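Long-range contacts in aminoglycoside N(3)-acetyltransferase (Enterobacter cloacae, PDB 6NP3), which transfers an acetyl group from acetyl-CoA to the 3-amino group of 2-deoxystreptamine antibiotics such as gentamicin, probably making its host resistant to them: residues E136-A140 and V200-D204; G155-G161 and Q245-A251; L170-E174 and P220-E224; I179-R183 and G209-A215; R225-Y230 and F257-L262. One frame throughout, in Å; residues are numbered along the deposited sequence.

Interaction 1: residues E136-A140 and V200-D204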
# COMPACT_ATOMS: atom_id res chain seq x y z
N GLU A 136 8.60 11.20 3.16
CA GLU A 136 9.93 11.60 2.70
C GLU A 136 10.71 10.43 2.16
O GLU A 136 10.54 9.28 2.57
CB GLU A 136 10.69 12.29 3.84
CG GLU A 136 10.05 13.65 4.15
CD GLU A 136 10.45 14.24 5.48
OE1 GLU A 136 11.30 13.66 6.17
OE2 GLU A 136 9.91 15.31 5.84
N MET A 137 11.60 10.74 1.22
CA MET A 137 12.58 9.76 0.80
C MET A 137 13.33 9.25 2.01
O MET A 137 13.71 10.01 2.91
CB MET A 137 13.52 10.40 -0.23
CG MET A 137 12.80 10.70 -1.53
SD MET A 137 12.56 9.23 -2.57
CE MET A 137 14.19 9.10 -3.24
N GLY A 138 13.50 7.94 2.07
CA GLY A 138 14.11 7.31 3.21
C GLY A 138 13.12 6.80 4.24
O GLY A 138 13.55 6.14 5.20
N ALA A 139 11.83 7.08 4.05
CA ALA A 139 10.77 6.67 4.96
C ALA A 139 9.60 6.12 4.15
O ALA A 139 8.47 6.60 4.20
CB ALA A 139 10.31 7.83 5.85
N ALA A 140 9.85 5.05 3.40
CA ALA A 140 8.85 4.57 2.47
C ALA A 140 7.64 3.96 3.18
O ALA A 140 6.50 4.37 2.93
CB ALA A 140 9.46 3.57 1.50
N VAL A 200 16.65 13.16 -6.03
CA VAL A 200 16.97 12.80 -4.65
C VAL A 200 17.39 11.34 -4.64
O VAL A 200 16.65 10.47 -5.11
CB VAL A 200 15.78 13.04 -3.71
CG1 VAL A 200 16.13 12.56 -2.29
CG2 VAL A 200 15.36 14.50 -3.72
N THR A 201 18.59 11.08 -4.15
CA THR A 201 19.09 9.73 -3.94
C THR A 201 18.98 9.39 -2.46
O THR A 201 19.32 10.22 -1.60
CB THR A 201 20.54 9.61 -4.40
OG1 THR A 201 20.61 10.01 -5.78
CG2 THR A 201 21.05 8.19 -4.27
N THR A 202 18.45 8.21 -2.16
CA THR A 202 18.25 7.81 -0.78
C THR A 202 18.53 6.33 -0.64
O THR A 202 18.55 5.59 -1.61
CB THR A 202 16.80 8.07 -0.35
OG1 THR A 202 16.70 7.99 1.08
CG2 THR A 202 15.82 7.05 -0.96
N SER A 203 18.71 5.89 0.60
CA SER A 203 18.63 4.47 0.92
C SER A 203 17.39 4.21 1.78
O SER A 203 16.88 5.12 2.42
CB SER A 203 19.90 3.99 1.63
OG SER A 203 20.01 4.55 2.91
N ASP A 204 16.92 2.97 1.77
CA ASP A 204 15.79 2.58 2.60
C ASP A 204 15.85 1.06 2.74
O ASP A 204 16.67 0.40 2.10
CB ASP A 204 14.45 3.06 2.02
CG ASP A 204 13.41 3.39 3.08
OD1 ASP A 204 13.50 2.84 4.22
OD2 ASP A 204 12.49 4.18 2.75
O HOH W 1 12.58 5.69 0.60
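A type II beta turn from Glu136 to Ala139 sets Met137 and Gly138 against Thr202 and Asp204 of strand 196-205. Met137 takes the first corner of the turn, Gly138 the second, where its positive phi (95°) is usual for this turn type. The thioether chain of Met137 folds back on itself, bent at both chi2 and chi3, which carries its methyl over the strand. CE packs tightly on Thr202 CG2, 3.5 Å away, and lies 3.4 Å from Val200 O, while Met137 CG slides past Val200 CG1. This strand is one arm of a two-stranded antiparallel hairpin whose other arm, 184-193, is bonded through the backbone to Val200, Thr202 and Asp204; these same three residues turn their side chains to the loop. With chi1 at -165°, Thr202 OG1 lies opposite the backbone N and beside the carbonyl carbon, from where it donates to Ser203 O at 3.2 Å, its oxygen beside Gly138 rather than bonded to it. The polar end of the contact centres on Asp204, whose OD2 accepts Ala140 N at 2.9 Å through its syn lone pair. A water donates to the same Asp204 OD2 at 2.6 Å and accepts from Gly138 N at 2.8 Å, tying two amides of the loop to one carboxylate oxygen. Ala140 CB, about 7 Å from the bound gentamicin, lies 3.3 Å from Asp204 OD2.

Interaction 2: residues G155-G161 and Q245-A251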
# COMPACT_ATOMS: atom_id res chain seq x y z
N GLY A 155 -6.36 1.50 11.75
CA GLY A 155 -6.49 1.05 10.38
C GLY A 155 -6.94 -0.40 10.29
O GLY A 155 -6.51 -1.26 11.08
N LYS A 156 -7.71 -0.68 9.24
CA LYS A 156 -8.11 -2.03 8.86
C LYS A 156 -7.62 -2.29 7.45
O LYS A 156 -7.70 -1.42 6.58
CB LYS A 156 -9.63 -2.20 8.89
CG LYS A 156 -10.26 -1.95 10.22
CD LYS A 156 -11.75 -2.20 10.17
CE LYS A 156 -12.44 -1.88 11.48
NZ LYS A 156 -13.91 -2.24 11.45
N ILE A 157 -7.08 -3.48 7.23
CA ILE A 157 -6.61 -3.88 5.91
C ILE A 157 -7.69 -4.74 5.27
O ILE A 157 -8.09 -5.77 5.82
CB ILE A 157 -5.28 -4.64 6.01
CG1 ILE A 157 -4.19 -3.73 6.59
CG2 ILE A 157 -4.87 -5.14 4.62
CD1 ILE A 157 -2.99 -4.41 7.15
N LEU A 158 -8.17 -4.33 4.10
CA LEU A 158 -9.30 -4.98 3.43
C LEU A 158 -8.75 -5.68 2.19
O LEU A 158 -8.44 -5.05 1.19
CB LEU A 158 -10.34 -3.93 3.06
CG LEU A 158 -11.47 -4.38 2.15
CD1 LEU A 158 -12.22 -5.54 2.74
CD2 LEU A 158 -12.41 -3.20 1.89
N SER A 159 -8.59 -6.98 2.30
CA SER A 159 -8.04 -7.79 1.23
C SER A 159 -9.21 -8.40 0.47
O SER A 159 -9.97 -9.20 1.04
CB SER A 159 -7.14 -8.89 1.77
OG SER A 159 -6.72 -9.76 0.73
N ILE A 160 -9.35 -8.02 -0.79
CA ILE A 160 -10.46 -8.46 -1.63
C ILE A 160 -9.87 -9.33 -2.72
O ILE A 160 -9.47 -8.85 -3.78
CB ILE A 160 -11.24 -7.26 -2.19
CG1 ILE A 160 -11.86 -6.47 -1.04
CG2 ILE A 160 -12.30 -7.73 -3.17
CD1 ILE A 160 -12.45 -5.13 -1.46
N GLY A 161 -9.84 -10.63 -2.45
CA GLY A 161 -9.26 -11.61 -3.34
C GLY A 161 -7.76 -11.53 -3.51
O GLY A 161 -7.21 -12.21 -4.38
N GLN A 245 -13.20 -13.83 -2.43
CA GLN A 245 -13.00 -14.10 -1.02
C GLN A 245 -12.20 -12.96 -0.41
O GLN A 245 -11.10 -12.63 -0.88
CB GLN A 245 -12.23 -15.41 -0.83
CG GLN A 245 -12.94 -16.65 -1.33
CD GLN A 245 -11.99 -17.61 -2.00
OE1 GLN A 245 -11.27 -18.35 -1.34
NE2 GLN A 245 -11.98 -17.60 -3.32
N SER A 246 -12.73 -12.38 0.66
CA SER A 246 -12.18 -11.18 1.25
C SER A 246 -12.02 -11.34 2.75
O SER A 246 -12.63 -12.20 3.38
CB SER A 246 -13.10 -10.00 0.95
OG SER A 246 -13.30 -9.85 -0.44
N ARG A 247 -11.14 -10.52 3.30
CA ARG A 247 -10.80 -10.53 4.71
C ARG A 247 -10.64 -9.10 5.19
O ARG A 247 -10.16 -8.25 4.45
CB ARG A 247 -9.43 -11.20 4.94
CG ARG A 247 -9.40 -12.71 4.73
CD ARG A 247 -8.09 -13.16 4.08
NE ARG A 247 -7.92 -12.51 2.79
CZ ARG A 247 -8.34 -13.00 1.63
NH1 ARG A 247 -8.95 -14.17 1.58
NH2 ARG A 247 -8.16 -12.31 0.52
N LEU A 248 -10.96 -8.86 6.46
CA LEU A 248 -10.82 -7.55 7.07
C LEU A 248 -9.94 -7.70 8.30
O LEU A 248 -10.33 -8.34 9.28
CB LEU A 248 -12.18 -6.95 7.40
CG LEU A 248 -12.19 -5.49 7.80
CD1 LEU A 248 -11.67 -4.58 6.71
CD2 LEU A 248 -13.61 -5.09 8.15
N ILE A 249 -8.74 -7.15 8.23
CA ILE A 249 -7.66 -7.42 9.17
C ILE A 249 -7.36 -6.18 10.00
O ILE A 249 -7.27 -5.07 9.46
CB ILE A 249 -6.40 -7.80 8.36
CG1 ILE A 249 -6.62 -9.12 7.61
CG2 ILE A 249 -5.17 -7.90 9.26
CD1 ILE A 249 -5.63 -9.39 6.52
N ASP A 250 -7.20 -6.36 11.31
CA ASP A 250 -6.74 -5.26 12.16
C ASP A 250 -5.26 -5.01 11.86
O ASP A 250 -4.41 -5.90 12.06
CB ASP A 250 -6.95 -5.58 13.64
CG ASP A 250 -6.54 -4.43 14.52
OD1 ASP A 250 -7.36 -3.52 14.74
OD2 ASP A 250 -5.40 -4.33 14.98
N ALA A 251 -4.94 -3.81 11.38
CA ALA A 251 -3.60 -3.54 10.89
C ALA A 251 -2.58 -3.51 12.01
O ALA A 251 -1.48 -4.06 11.90
CB ALA A 251 -3.57 -2.21 10.13
O HOH W 2 -5.37 -1.29 13.58
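Ile157 and Ser159 pair with Ile249 and Arg247 across two antiparallel strands whose short axes approach to 4.5 Å with an angle of 161° between their directions. They are adjacent in the seven-stranded mixed sheet, 244-250 next to the edge strand 237-241 and 156-160 also pairing in parallel with strand 22-27, which holds the coenzyme-binding His26 and Val27. Both hydrogen-bonded pairs close their rings with two backbone bonds, the shortest being Ile157 N to Ile249 O at 2.7 Å. The ladder is prolonged past them by Gly161 N to Gln245 O at one end and by Ala251 N to Gly155 O at the other, where helix 251-265 begins.

On the face bearing Lys156, Leu158 and Leu248, the leucines cross beneath helix 5-15. Leu248 CD1 touches two successive residues of this face, 3.8 Å from Lys156 CB and 3.9 Å from Leu158 CB. Lys156 runs on, extended beyond CG, to a salt bridge with Asp21. The other face carries Ile157, Ser159, Arg247 and Ile249. There Ile157 CD1 meets Ala251 CB at 3.7 Å, and Phe150 of helix 146-151 touches both residues. Arg247 bends at chi2 and again at chi3 (-59°), which swings its guanidinium back over the neighbouring strand. Arg247 NH2 then reaches Ser159 OG at 2.9 Å, with a nearly straight N-H...O angle of 175° and the hydroxyl oxygen in the guanidinium plane.

Interaction 3: residues L170-E174 and P220-E224. With LLL ((2R,3R,4R,5R)-2-((1S,2S,3R,4S,6R)-4,6-diamino-3-((2R,3R,6S)-3-amino-6-(aminomethyl)-tetrahydro-2H-pyran-2-yloxy)-2-hydr oxycyclohexyloxy)-5-methyl-4-(methylamino)-tetrahydro-2H-pyran-3,5-diol), chain B.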
# COMPACT_ATOMS: atom_id res chain seq x y z
N LEU A 170 2.79 -4.57 6.36
CA LEU A 170 3.82 -5.38 7.00
C LEU A 170 5.24 -4.92 6.67
O LEU A 170 6.17 -5.31 7.39
CB LEU A 170 3.62 -6.86 6.69
CG LEU A 170 2.60 -7.55 7.59
CD1 LEU A 170 2.24 -8.91 7.05
CD2 LEU A 170 3.15 -7.65 9.00
N HIS A 171 5.44 -4.12 5.63
CA HIS A 171 6.75 -3.48 5.48
C HIS A 171 7.10 -2.59 6.66
O HIS A 171 8.30 -2.35 6.88
CB HIS A 171 6.87 -2.77 4.13
CG HIS A 171 6.77 -3.69 2.96
ND1 HIS A 171 7.64 -4.73 2.76
CD2 HIS A 171 5.92 -3.71 1.91
CE1 HIS A 171 7.33 -5.36 1.64
NE2 HIS A 171 6.28 -4.76 1.10
N TYR A 172 6.13 -2.08 7.42
CA TYR A 172 6.47 -1.35 8.63
C TYR A 172 7.14 -2.27 9.64
O TYR A 172 8.12 -1.89 10.30
CB TYR A 172 5.20 -0.71 9.22
CG TYR A 172 5.46 0.08 10.47
CD1 TYR A 172 5.63 -0.54 11.69
CD2 TYR A 172 5.60 1.45 10.44
CE1 TYR A 172 5.93 0.17 12.84
CE2 TYR A 172 5.86 2.16 11.59
CZ TYR A 172 6.03 1.52 12.79
OH TYR A 172 6.33 2.25 13.93
N ALA A 173 6.61 -3.48 9.79
CA ALA A 173 7.23 -4.43 10.71
C ALA A 173 8.67 -4.70 10.33
O ALA A 173 9.55 -4.83 11.19
CB ALA A 173 6.45 -5.73 10.74
N GLU A 174 8.93 -4.84 9.04
CA GLU A 174 10.28 -5.08 8.57
C GLU A 174 11.19 -3.91 8.92
O GLU A 174 12.34 -4.10 9.31
CB GLU A 174 10.26 -5.33 7.06
CG GLU A 174 9.55 -6.59 6.63
CD GLU A 174 9.60 -6.86 5.17
OE1 GLU A 174 9.51 -8.04 4.82
OE2 GLU A 174 9.66 -5.92 4.37
N PRO A 220 8.70 -16.79 -1.54
CA PRO A 220 7.89 -15.90 -0.69
C PRO A 220 8.77 -14.95 0.12
O PRO A 220 9.79 -15.37 0.66
CB PRO A 220 7.17 -16.86 0.25
CG PRO A 220 8.10 -18.03 0.37
CD PRO A 220 8.77 -18.16 -0.99
N ASP A 221 8.37 -13.69 0.18
CA ASP A 221 9.03 -12.72 1.03
C ASP A 221 8.51 -12.84 2.46
O ASP A 221 7.69 -13.70 2.79
CB ASP A 221 8.90 -11.31 0.44
CG ASP A 221 7.51 -10.71 0.63
OD1 ASP A 221 6.49 -11.44 0.58
OD2 ASP A 221 7.49 -9.47 0.79
N ALA A 222 9.05 -12.00 3.35
CA ALA A 222 8.65 -12.06 4.74
C ALA A 222 7.20 -11.61 4.91
O ALA A 222 6.50 -12.15 5.77
CB ALA A 222 9.56 -11.22 5.62
N VAL A 223 6.75 -10.61 4.15
CA VAL A 223 5.34 -10.20 4.24
C VAL A 223 4.43 -11.40 4.04
O VAL A 223 3.50 -11.65 4.82
CB VAL A 223 5.05 -9.11 3.20
CG1 VAL A 223 3.55 -8.83 3.11
CG2 VAL A 223 5.80 -7.87 3.54
N GLU A 224 4.68 -12.16 2.98
CA GLU A 224 3.85 -13.32 2.68
C GLU A 224 3.93 -14.36 3.78
O GLU A 224 2.91 -14.94 4.17
CB GLU A 224 4.24 -13.92 1.33
CG GLU A 224 3.42 -15.15 0.98
CD GLU A 224 3.63 -15.66 -0.42
OE1 GLU A 224 4.26 -14.97 -1.25
OE2 GLU A 224 3.15 -16.78 -0.70
C11 LLL B . 6.11 -7.70 -5.10
O11 LLL B . 5.73 -6.82 -4.01
C21 LLL B . 4.87 -8.52 -5.47
N21 LLL B . 3.77 -7.58 -5.66
C31 LLL B . 4.48 -9.40 -4.35
C41 LLL B . 5.63 -10.34 -4.05
C51 LLL B . 6.87 -9.51 -3.75
O51 LLL B . 7.15 -8.63 -4.80
C61 LLL B . 8.08 -10.40 -3.56
N61 LLL B . 9.23 -9.55 -3.28
C12 LLL B . 6.92 -2.85 -3.26
N12 LLL B . 7.62 -1.63 -2.86
C22 LLL B . 6.68 -3.77 -2.07
C32 LLL B . 5.89 -4.96 -2.56
N32 LLL B . 5.62 -5.86 -1.44
C42 LLL B . 6.62 -5.77 -3.64
C52 LLL B . 7.01 -4.84 -4.79
O52 LLL B . 7.84 -5.55 -5.67
C62 LLL B . 7.74 -3.60 -4.32
O62 LLL B . 7.91 -2.73 -5.42
C13 LLL B . 9.23 -2.26 -5.69
C23 LLL B . 9.07 -0.88 -6.33
O23 LLL B . 8.30 -0.08 -5.45
C33 LLL B . 8.30 -0.98 -7.66
N33 LLL B . 8.25 0.35 -8.31
C43 LLL B . 9.01 -2.00 -8.56
O43 LLL B . 10.24 -1.42 -8.95
C53 LLL B . 9.24 -3.32 -7.81
O53 LLL B . 9.94 -3.13 -6.60
C83 LLL B . 8.15 -2.30 -9.80
C93 LLL B . 6.86 0.73 -8.64
O HOH W 3 10.82 -9.57 3.08
O HOH W 4 9.22 -8.89 2.46
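Val223 covers one face of the His171 ring in a CH-pi contact: its CG2 stands 3.9 Å from the ring centroid, displaced toward the rim on the CE1 side. Apolar packing extends this to Leu170, whose CB meets the same Val223 CG2 at 4.0 Å.

The hydrogen bonds lie at the ring edge. His171 ND1 donates to Glu174 OE2 at 2.8 Å, in the ring plane but from above the carboxylate plane, and His171 NE2 accepts from N32 of the bound gentamicin at 2.8 Å. Held at both nitrogens, the imidazole is fixed in rotation against the 2-deoxystreptamine amine, probably the one that is acetylated.

A water link from the second carboxylate oxygen to the facing helix is at best partial: one of two mutually exclusive water positions bridges Glu174 OE1 (2.7 Å) and Ala222 N (3.0 Å).

Helix 170-176 thus abuts the start of helix 222-233, with Leu170 also resting on Ile254 of helix 251-265, and Tyr172 on helix 146-151.

Interaction 4: residues I179-R183 and G209-A215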
# COMPACT_ATOMS: atom_id res chain seq x y z
N ILE A 179 16.45 -6.95 14.14
CA ILE A 179 17.05 -8.17 13.63
C ILE A 179 18.31 -7.81 12.87
O ILE A 179 18.46 -6.70 12.35
CB ILE A 179 16.11 -9.00 12.73
CG1 ILE A 179 15.67 -8.20 11.50
CG2 ILE A 179 14.93 -9.47 13.55
CD1 ILE A 179 14.74 -9.00 10.58
N GLU A 180 19.24 -8.77 12.82
CA GLU A 180 20.50 -8.58 12.13
C GLU A 180 20.36 -8.90 10.65
O GLU A 180 19.52 -9.71 10.24
CB GLU A 180 21.58 -9.48 12.75
CG GLU A 180 21.34 -10.97 12.58
CD GLU A 180 22.41 -11.85 13.24
OE1 GLU A 180 23.32 -11.32 13.90
OE2 GLU A 180 22.33 -13.09 13.10
N GLY A 181 21.22 -8.28 9.85
CA GLY A 181 21.30 -8.58 8.44
C GLY A 181 20.28 -7.92 7.55
O GLY A 181 20.07 -8.40 6.44
N LYS A 182 19.61 -6.87 8.01
CA LYS A 182 18.56 -6.27 7.20
C LYS A 182 19.12 -5.65 5.93
O LYS A 182 20.12 -4.92 5.95
CB LYS A 182 17.79 -5.23 8.01
CG LYS A 182 17.06 -5.85 9.19
CD LYS A 182 16.66 -4.82 10.23
CE LYS A 182 15.53 -3.95 9.75
NZ LYS A 182 14.95 -3.16 10.83
N ARG A 183 18.48 -5.97 4.81
CA ARG A 183 18.87 -5.45 3.51
C ARG A 183 18.34 -4.04 3.30
O ARG A 183 17.20 -3.71 3.65
CB ARG A 183 18.28 -6.35 2.43
CG ARG A 183 18.90 -7.72 2.39
CD ARG A 183 18.11 -8.66 1.52
NE ARG A 183 17.94 -8.19 0.14
CZ ARG A 183 18.67 -8.62 -0.88
NH1 ARG A 183 19.64 -9.50 -0.69
NH2 ARG A 183 18.44 -8.15 -2.10
N GLY A 209 12.40 -7.90 0.07
CA GLY A 209 12.99 -8.92 0.91
C GLY A 209 13.88 -8.31 1.96
O GLY A 209 14.97 -7.82 1.64
N ILE A 210 13.48 -8.38 3.23
CA ILE A 210 14.21 -7.70 4.28
C ILE A 210 15.49 -8.43 4.65
O ILE A 210 16.42 -7.82 5.18
CB ILE A 210 13.30 -7.44 5.50
CG1 ILE A 210 13.95 -6.47 6.49
CG2 ILE A 210 12.89 -8.75 6.18
CD1 ILE A 210 14.22 -5.10 5.95
N LEU A 211 15.52 -9.75 4.47
CA LEU A 211 16.74 -10.54 4.63
C LEU A 211 16.96 -11.32 3.34
O LEU A 211 16.03 -11.52 2.55
CB LEU A 211 16.63 -11.55 5.77
CG LEU A 211 16.35 -11.03 7.17
CD1 LEU A 211 16.32 -12.22 8.14
CD2 LEU A 211 17.35 -10.00 7.61
N ASP A 212 18.21 -11.78 3.15
CA ASP A 212 18.55 -12.53 1.95
C ASP A 212 17.58 -13.68 1.71
O ASP A 212 17.17 -13.93 0.57
CB ASP A 212 19.99 -13.07 2.04
CG ASP A 212 21.04 -11.98 2.04
OD1 ASP A 212 20.73 -10.84 1.63
OD2 ASP A 212 22.19 -12.27 2.44
N GLU A 213 17.20 -14.40 2.76
CA GLU A 213 16.36 -15.57 2.59
C GLU A 213 14.94 -15.21 2.18
O GLU A 213 14.19 -16.11 1.79
CB GLU A 213 16.32 -16.40 3.87
CG GLU A 213 15.73 -15.67 5.07
CD GLU A 213 16.09 -16.37 6.36
OE1 GLU A 213 15.32 -17.23 6.82
OE2 GLU A 213 17.17 -16.07 6.90
N TYR A 214 14.57 -13.93 2.24
CA TYR A 214 13.24 -13.47 1.83
C TYR A 214 13.27 -12.74 0.49
O TYR A 214 12.24 -12.19 0.07
CB TYR A 214 12.59 -12.57 2.90
CG TYR A 214 12.48 -13.24 4.23
CD1 TYR A 214 11.76 -14.40 4.37
CD2 TYR A 214 13.06 -12.69 5.35
CE1 TYR A 214 11.66 -15.03 5.59
CE2 TYR A 214 12.92 -13.27 6.58
CZ TYR A 214 12.25 -14.46 6.70
OH TYR A 214 12.16 -15.07 7.93
N ALA A 215 14.42 -12.71 -0.19
CA ALA A 215 14.64 -11.84 -1.33
C ALA A 215 14.66 -12.56 -2.68
O ALA A 215 15.01 -11.95 -3.69
CB ALA A 215 15.92 -11.02 -1.15
O HOH W 5 20.18 -10.85 5.05
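Arg183 makes the largest share of the contact with Gly209-Ala215, through its backbone and its guanidinium alike. Arg183 N donates to Ile210 O at 2.8 Å in an almost straight bond (171°), and Arg183 NH1 forms a salt bridge with Asp212 OD1 at 2.9 Å. The carboxylate oxygen lies in the guanidinium plane and is met on its anti side but well out of the carboxylate plane, the two flat groups standing 80° apart. Over the centre of the guanidinium face sits the methyl of Ala215, its CB 3.7 Å from Arg183 CZ. A bend at chi3 (57°) turns the arginine head toward these partners, and Asp206 holds NE in a second salt bridge.

Further along, Leu211 sets CD2 against two successive carbonyls, 3.4 Å from both Glu180 O and Gly181 O, and 4.1 Å from Ile179 CD1. A water joins the loops again, donating to Gly181 O at 2.8 Å and accepting from Asp212 N at 2.9 Å. Lys182 lies alongside Ile210, and its ammonium bonds to Ala175 O and Ala177 O while making a cation-pi contact with Trp205.

What meets here is the loop entering the hairpin of strands 184-193 and 196-205 with the loop leaving it, joined at the hairpin's base, close to the gentamicin-pocket residues Ser207 and Asn208.

Interaction 5: residues R225-Y230 and F257-L262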
# COMPACT_ATOMS: atom_id res chain seq x y z
N ARG A 225 5.13 -14.65 4.26
CA ARG A 225 5.26 -15.67 5.28
C ARG A 225 4.58 -15.25 6.58
O ARG A 225 3.93 -16.07 7.24
CB ARG A 225 6.73 -15.99 5.51
CG ARG A 225 7.42 -16.58 4.26
CD ARG A 225 8.47 -17.69 4.59
NE ARG A 225 7.88 -18.65 5.51
CZ ARG A 225 8.40 -19.01 6.68
NH1 ARG A 225 9.57 -18.54 7.08
NH2 ARG A 225 7.74 -19.87 7.44
N ILE A 226 4.74 -13.98 6.96
CA ILE A 226 4.09 -13.48 8.17
C ILE A 226 2.57 -13.56 8.02
O ILE A 226 1.87 -14.04 8.92
CB ILE A 226 4.54 -12.05 8.47
CG1 ILE A 226 6.02 -11.99 8.83
CG2 ILE A 226 3.68 -11.45 9.57
CD1 ILE A 226 6.56 -10.60 8.78
N ALA A 227 2.05 -13.07 6.89
CA ALA A 227 0.61 -12.98 6.73
C ALA A 227 -0.03 -14.37 6.68
O ALA A 227 -1.10 -14.59 7.26
CB ALA A 227 0.30 -12.19 5.47
N ARG A 228 0.61 -15.32 6.01
CA ARG A 228 0.07 -16.68 5.99
C ARG A 228 -0.01 -17.25 7.40
O ARG A 228 -1.02 -17.87 7.78
CB ARG A 228 0.95 -17.61 5.14
CG ARG A 228 0.74 -17.56 3.66
CD ARG A 228 1.57 -18.62 2.92
NE ARG A 228 1.65 -18.29 1.50
CZ ARG A 228 0.63 -18.40 0.65
NH1 ARG A 228 -0.54 -18.84 1.07
NH2 ARG A 228 0.79 -18.06 -0.62
N ASP A 229 1.07 -17.12 8.18
CA ASP A 229 1.06 -17.58 9.56
C ASP A 229 -0.05 -16.89 10.34
O ASP A 229 -0.88 -17.55 10.97
CB ASP A 229 2.42 -17.32 10.21
CG ASP A 229 3.21 -18.59 10.47
OD1 ASP A 229 2.67 -19.70 10.27
OD2 ASP A 229 4.38 -18.50 10.89
N TYR A 230 -0.15 -15.56 10.21
CA TYR A 230 -1.13 -14.80 10.97
C TYR A 230 -2.53 -15.29 10.67
O TYR A 230 -3.34 -15.49 11.58
CB TYR A 230 -1.01 -13.32 10.64
CG TYR A 230 -1.98 -12.42 11.34
CD1 TYR A 230 -1.71 -11.97 12.60
CD2 TYR A 230 -3.16 -12.01 10.74
CE1 TYR A 230 -2.58 -11.10 13.23
CE2 TYR A 230 -4.04 -11.17 11.37
CZ TYR A 230 -3.75 -10.72 12.61
OH TYR A 230 -4.64 -9.86 13.20
N PHE A 257 2.18 -8.59 15.32
CA PHE A 257 2.48 -10.00 15.12
C PHE A 257 3.71 -10.15 14.25
O PHE A 257 4.58 -11.00 14.52
CB PHE A 257 1.27 -10.69 14.49
CG PHE A 257 1.49 -12.13 14.14
CD1 PHE A 257 2.00 -12.48 12.90
CD2 PHE A 257 1.17 -13.14 15.02
CE1 PHE A 257 2.20 -13.80 12.56
CE2 PHE A 257 1.39 -14.47 14.66
CZ PHE A 257 1.85 -14.78 13.43
N GLY A 258 3.83 -9.33 13.21
CA GLY A 258 4.95 -9.47 12.30
C GLY A 258 6.28 -9.05 12.89
O GLY A 258 7.32 -9.68 12.64
N ILE A 259 6.28 -8.00 13.73
CA ILE A 259 7.48 -7.63 14.46
C ILE A 259 7.93 -8.79 15.34
O ILE A 259 9.12 -9.16 15.38
CB ILE A 259 7.24 -6.35 15.29
CG1 ILE A 259 6.94 -5.17 14.35
CG2 ILE A 259 8.41 -6.06 16.22
CD1 ILE A 259 6.36 -3.98 15.08
N GLU A 260 7.00 -9.34 16.12
CA GLU A 260 7.32 -10.48 16.97
C GLU A 260 7.81 -11.66 16.15
O GLU A 260 8.74 -12.37 16.56
CB GLU A 260 6.09 -10.86 17.81
CG GLU A 260 5.67 -9.80 18.78
CD GLU A 260 4.36 -10.12 19.50
OE1 GLU A 260 3.91 -11.28 19.47
OE2 GLU A 260 3.79 -9.18 20.10
N TRP A 261 7.20 -11.91 15.00
CA TRP A 261 7.53 -13.06 14.17
C TRP A 261 8.97 -12.96 13.69
O TRP A 261 9.74 -13.93 13.78
CB TRP A 261 6.56 -13.10 12.99
CG TRP A 261 6.57 -14.28 12.10
CD1 TRP A 261 5.68 -15.32 12.14
CD2 TRP A 261 7.43 -14.53 10.99
NE1 TRP A 261 5.95 -16.22 11.14
CE2 TRP A 261 7.03 -15.76 10.42
CE3 TRP A 261 8.52 -13.86 10.42
CZ2 TRP A 261 7.66 -16.31 9.31
CZ3 TRP A 261 9.15 -14.40 9.32
CH2 TRP A 261 8.72 -15.62 8.79
N LEU A 262 9.35 -11.80 13.16
CA LEU A 262 10.71 -11.57 12.71
C LEU A 262 11.70 -11.66 13.86
O LEU A 262 12.76 -12.28 13.73
CB LEU A 262 10.82 -10.21 12.03
CG LEU A 262 10.13 -10.14 10.67
CD1 LEU A 262 9.94 -8.69 10.26
CD2 LEU A 262 10.88 -10.92 9.59
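Ile226 fits as a knob into a hole made by Phe257, Gly258, Trp261 and Leu262. It branches at CB: CG1, anti to the carbonyl carbon (chi1 -66°), lies over the face of the indole, 3.5 Å from Trp261 CE3. The other branch, CG2, reaches the backbone where no side chain intervenes, 3.6 Å from Gly258 CA, and meets the edge of the Phe257 ring. At the tip, CD1 touches Leu262 CG at 4.1 Å.

Around this knob the aromatic groups are fixed in different ways. Trp261 NE1 donates to Asp229 OD2 at 2.8 Å, in the plane of the indole and on the anti lone pair, for one of the two conformers built for Asp229. At another part of the indole rim, the guanidinium of Arg225 turns a face to the six-membered ring, with NH1 3.5 Å from Trp261 CH2. Tyr230 and Phe257 form a T-shaped stack, the tyrosine edge directed at the phenylalanine face, with centroids 5.2 Å apart and planes at 71°. Tyr230 is held at its hydroxyl by Asp253.

The short helix axes pass 9.9 Å apart at 112°, a steep crossing in which helix 222-233 packs on the C-terminal helix 251-265 with Ile226 as a knob in its hole.

Interactions 4 and 5 pack on interaction 3, whose His171 touches gentamicin directly, while interactions 1 and 2 stand apart from it, their nearest atoms about 7 and 6 Å away. Interaction 5, 8 Å away between centres, continues the same helix 222-233 and touches interaction 3 where Leu170 CD1 meets Ile226 CG2 at 3.9 Å. Interaction 4, 10 Å away between centres, is joined to it by Glu174 OE1 against Ile210 CG2 at 3.7 Å, and to interaction 5 by Tyr214 OH packed on Trp261 CZ3 at 3.4 Å. Interaction 1 does not touch the rest, but its Ala140 lies about 7 Å from the antibiotic. Interaction 2, on the far side of the chain's centre from interaction 1, meets interaction 5 where Ile249 packs on Tyr230.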